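Local coordinates for protein arginase (Thermus thermophilus, PDB 2EF4) that probably catalyses the manganese-dependent hydrolysis of L-arginine to L-ornithine and urea, a reaction of the urea cycle, at residues V8-G13 with D95-M100; E68-A73 with E152-V157. All coordinates share one frame; numbering follows the deposited sequence.

Interactions 1 and 2 lie side by side, the centres of the two contacts about 11 Å apart. Interaction 1 is the inner one, holding the manganese ligand H96, with the side chain of S97 about 8 Å from that of D122, another ligand. Interaction 2 lies farther out, where the side chain of A73 is about 11 Å from that of H96. Packing contacts join them: I69 of helix 66-81 meets L12 (I69 CG1 to L12 CD1, 3.6 Å) and S97 (I69 CG2 to S97 CB, 3.7 Å), and the F154 ring packs against the M100 carbonyl (F154 CD1 to M100 O, 3.3 Å). Helix 66-81 thus touches interaction 1 through I69 and forms interaction 2 through R70 and A73.

Interaction 1: V8-G13 with D95-M100; sequences VPMDLG and DHSLSM
The carboxylate of D95 reaches into the loop 8-13, its side chain crossing that of M10 at about a right angle. With CG anti to the carbonyl carbon (chi1 -70°), D95 brings OD2 to the amide of L12, which donates to D95 OD2 over 2.6 Å from the syn side, 16° out of the carboxylate plane. The D95 backbone adds a second bond, its N giving a nearly straight (172°) link of 2.9 Å to M10 O, and the aliphatic M10 CG lies 3.5 Å from D95 OD2. Two waters widen the grip. One donates to D95 OD2 at 2.8 Å and also bonds L12 O and S97 OG; the other donates to both D95 OD1 and D11 OD1, bridging two carboxylates whose like charges are probably offset by arginines, R17 on D95 and R16 on D11, the latter also held by the amide of G18. Were D95 an alanine, the L12 amide would probably lose its acceptor and R17 a charge partner, and the loop would be less firmly held. Beyond the polar cluster, V8 and L98 cross obliquely, V8 CB 3.9 Å from L98 CD2. The buried contact joins the loops that follow the neighbouring parallel strands 2-8 and 87-93, and D95 belongs to the GGDHS sequence of the arginase family, whose histidine, here H96, binds manganese.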
# COMPACT_ATOMS: atom_id res chain seq x y z
N VAL A 8 -8.36 22.53 18.46
CA VAL A 8 -8.23 21.97 19.80
C VAL A 8 -7.43 20.68 19.63
O VAL A 8 -8.00 19.60 19.45
CB VAL A 8 -9.62 21.65 20.41
CG1 VAL A 8 -9.49 21.29 21.89
CG2 VAL A 8 -10.54 22.85 20.25
N PRO A 9 -6.09 20.79 19.65
CA PRO A 9 -5.17 19.65 19.50
C PRO A 9 -5.23 18.78 20.74
O PRO A 9 -4.28 18.73 21.52
CB PRO A 9 -3.82 20.33 19.33
CG PRO A 9 -3.93 21.49 20.29
CD PRO A 9 -5.34 22.02 19.96
N MET A 10 -6.36 18.10 20.91
CA MET A 10 -6.58 17.28 22.09
C MET A 10 -6.62 15.79 21.79
O MET A 10 -7.32 15.35 20.89
CB MET A 10 -7.88 17.71 22.76
CG MET A 10 -8.17 17.00 24.06
SD MET A 10 -9.58 17.71 24.92
CE MET A 10 -10.83 16.71 24.29
N ASP A 11 -5.87 15.02 22.57
CA ASP A 11 -5.79 13.57 22.43
C ASP A 11 -5.65 13.04 23.85
O ASP A 11 -4.61 12.52 24.23
CB ASP A 11 -4.55 13.20 21.61
CG ASP A 11 -4.46 11.71 21.31
OD1 ASP A 11 -5.38 10.94 21.69
OD2 ASP A 11 -3.45 11.31 20.68
N LEU A 12 -6.71 13.21 24.64
CA LEU A 12 -6.71 12.79 26.03
C LEU A 12 -7.68 11.64 26.30
O LEU A 12 -8.89 11.76 26.09
CB LEU A 12 -7.06 13.99 26.92
CG LEU A 12 -6.12 15.19 26.76
CD1 LEU A 12 -6.70 16.39 27.47
CD2 LEU A 12 -4.74 14.85 27.30
N GLY A 13 -7.14 10.53 26.78
CA GLY A 13 -7.95 9.37 27.08
C GLY A 13 -7.09 8.26 27.67
O GLY A 13 -5.93 8.50 28.03
N ASP A 95 -9.97 14.83 19.72
CA ASP A 95 -11.05 14.32 20.57
C ASP A 95 -12.41 14.98 20.42
O ASP A 95 -12.52 16.20 20.47
CB ASP A 95 -10.67 14.42 22.04
CG ASP A 95 -9.59 13.44 22.42
OD1 ASP A 95 -9.42 12.47 21.66
OD2 ASP A 95 -8.94 13.63 23.47
N HIS A 96 -13.45 14.17 20.28
CA HIS A 96 -14.80 14.72 20.14
C HIS A 96 -15.26 15.38 21.44
O HIS A 96 -16.30 16.03 21.49
CB HIS A 96 -15.79 13.63 19.72
CG HIS A 96 -16.91 14.15 18.86
ND1 HIS A 96 -17.65 13.34 18.04
CD2 HIS A 96 -17.36 15.41 18.66
CE1 HIS A 96 -18.51 14.08 17.36
NE2 HIS A 96 -18.35 15.34 17.71
N SER A 97 -14.47 15.21 22.49
CA SER A 97 -14.76 15.78 23.79
C SER A 97 -14.88 17.29 23.70
O SER A 97 -15.58 17.92 24.49
CB SER A 97 -13.65 15.45 24.77
OG SER A 97 -13.50 14.06 24.93
N LEU A 98 -14.19 17.88 22.73
CA LEU A 98 -14.20 19.32 22.56
C LEU A 98 -15.60 19.88 22.30
O LEU A 98 -15.90 21.03 22.65
CB LEU A 98 -13.26 19.72 21.42
CG LEU A 98 -13.66 19.36 19.99
CD1 LEU A 98 -14.64 20.41 19.47
CD2 LEU A 98 -12.42 19.31 19.09
N SER A 99 -16.47 19.07 21.70
CA SER A 99 -17.81 19.55 21.39
C SER A 99 -18.59 19.96 22.64
O SER A 99 -19.55 20.72 22.55
CB SER A 99 -18.58 18.51 20.58
OG SER A 99 -18.00 18.39 19.30
N MET A 100 -18.17 19.48 23.81
CA MET A 100 -18.84 19.90 25.03
C MET A 100 -18.67 21.42 25.09
O MET A 100 -19.59 22.15 25.43
CB MET A 100 -18.18 19.26 26.26
CG MET A 100 -18.23 17.73 26.29
SD MET A 100 -17.75 17.08 27.91
CE MET A 100 -15.97 17.38 27.90
O HOH W 1 -7.93 10.29 22.45
O HOH W 2 -10.77 13.32 25.50

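Interaction 2: E68-A73 with E152-V157; sequences EIRAAA and EVFRAV
The F154 ring presents its edge to the backbone carbonyl of R70, with F154 CZ 3.5 Å from R70 O, while one of its faces is covered by its own neighbour V153, whose CB sits over the ring centre. A73 comes to the ring obliquely, its methyl CB 3.3 Å from F154 CZ. The contact is a helix-helix packing in the alpha/beta arginase fold, in which the last turn of helix 148-154 lies against the first half of helix 66-81 and the aromatic ring lies between the two helices, against R70 O and A73. Nearer the solvent, the second flat group, the R70 guanidinium, takes E152 OE2 at its edge. That salt bridge is long, 3.3 Å from R70 NH2 to E152 OE2, though its hydrogen bond is fairly straight at 161°; the carboxylate plane is turned 65° from the guanidinium. R70 spans the distance because CG is anti to its backbone N (chi1 172°) and the chain stays extended as far as NE, where the R149 carbonyl adds a weak hydrogen bond. V153 CG2 meets the guanidinium obliquely, 3.7 Å from R70 NE.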
# COMPACT_ATOMS: atom_id res chain seq x y z
N GLU A 68 -8.46 17.95 32.82
CA GLU A 68 -7.70 18.60 31.75
C GLU A 68 -8.56 18.77 30.52
O GLU A 68 -8.43 19.76 29.80
CB GLU A 68 -6.45 17.79 31.38
CG GLU A 68 -5.36 17.83 32.43
CD GLU A 68 -5.48 16.72 33.45
OE1 GLU A 68 -6.61 16.24 33.71
OE2 GLU A 68 -4.44 16.32 34.02
N ILE A 69 -9.44 17.81 30.27
CA ILE A 69 -10.34 17.87 29.13
C ILE A 69 -11.36 18.97 29.43
O ILE A 69 -11.67 19.81 28.57
CB ILE A 69 -11.05 16.51 28.94
CG1 ILE A 69 -10.03 15.46 28.50
CG2 ILE A 69 -12.19 16.65 27.94
CD1 ILE A 69 -10.53 14.04 28.54
N ARG A 70 -11.87 18.96 30.66
CA ARG A 70 -12.84 19.95 31.11
C ARG A 70 -12.26 21.36 30.99
O ARG A 70 -12.95 22.29 30.57
CB ARG A 70 -13.20 19.68 32.58
CG ARG A 70 -14.06 20.74 33.25
CD ARG A 70 -14.43 20.33 34.70
NE ARG A 70 -15.13 21.39 35.43
CZ ARG A 70 -14.59 22.57 35.72
NH1 ARG A 70 -13.33 22.83 35.37
NH2 ARG A 70 -15.30 23.50 36.35
N ALA A 71 -10.99 21.49 31.36
CA ALA A 71 -10.29 22.78 31.33
C ALA A 71 -10.12 23.33 29.93
O ALA A 71 -10.30 24.52 29.70
CB ALA A 71 -8.93 22.63 32.01
N ALA A 72 -9.78 22.46 28.99
CA ALA A 72 -9.60 22.88 27.60
C ALA A 72 -10.95 23.23 26.96
O ALA A 72 -11.06 24.22 26.22
CB ALA A 72 -8.91 21.76 26.81
N ALA A 73 -11.96 22.42 27.24
CA ALA A 73 -13.30 22.63 26.69
C ALA A 73 -13.90 23.94 27.22
O ALA A 73 -14.66 24.62 26.53
CB ALA A 73 -14.22 21.44 27.03
N GLU A 152 -22.04 20.60 34.69
CA GLU A 152 -22.17 21.92 35.29
C GLU A 152 -21.60 22.99 34.38
O GLU A 152 -21.90 24.17 34.55
CB GLU A 152 -21.46 22.00 36.64
CG GLU A 152 -19.95 21.89 36.55
CD GLU A 152 -19.25 22.18 37.87
OE1 GLU A 152 -19.83 21.84 38.92
OE2 GLU A 152 -18.14 22.74 37.85
N VAL A 153 -20.77 22.59 33.43
CA VAL A 153 -20.17 23.56 32.52
C VAL A 153 -20.71 23.51 31.10
O VAL A 153 -20.89 24.56 30.47
CB VAL A 153 -18.64 23.36 32.39
CG1 VAL A 153 -18.02 24.61 31.75
CG2 VAL A 153 -18.00 23.05 33.74
N PHE A 154 -20.98 22.31 30.61
CA PHE A 154 -21.39 22.16 29.22
C PHE A 154 -22.82 21.78 28.83
O PHE A 154 -23.13 21.73 27.64
CB PHE A 154 -20.40 21.20 28.55
CG PHE A 154 -18.95 21.50 28.88
CD1 PHE A 154 -18.34 22.67 28.43
CD2 PHE A 154 -18.21 20.61 29.67
CE1 PHE A 154 -17.01 22.96 28.76
CE2 PHE A 154 -16.88 20.90 30.01
CZ PHE A 154 -16.28 22.07 29.56
N ARG A 155 -23.70 21.51 29.80
CA ARG A 155 -25.09 21.17 29.48
C ARG A 155 -25.68 22.32 28.66
O ARG A 155 -25.89 23.42 29.19
CB ARG A 155 -25.87 20.97 30.78
CG ARG A 155 -27.37 20.76 30.65
CD ARG A 155 -27.89 20.38 32.04
NE ARG A 155 -29.33 20.20 32.19
CZ ARG A 155 -30.16 19.70 31.27
NH1 ARG A 155 -31.45 19.58 31.56
NH2 ARG A 155 -29.72 19.36 30.06
N ALA A 156 -25.95 22.09 27.38
CA ALA A 156 -26.45 23.17 26.55
C ALA A 156 -27.61 22.83 25.63
O ALA A 156 -28.16 23.71 24.98
CB ALA A 156 -25.29 23.74 25.70
N VAL A 157 -27.98 21.55 25.57
CA VAL A 157 -29.07 21.19 24.68
C VAL A 157 -30.05 20.21 25.28
O VAL A 157 -29.73 19.48 26.21
CB VAL A 157 -28.52 20.59 23.36
CG1 VAL A 157 -27.92 19.21 23.61
CG2 VAL A 157 -29.64 20.49 22.33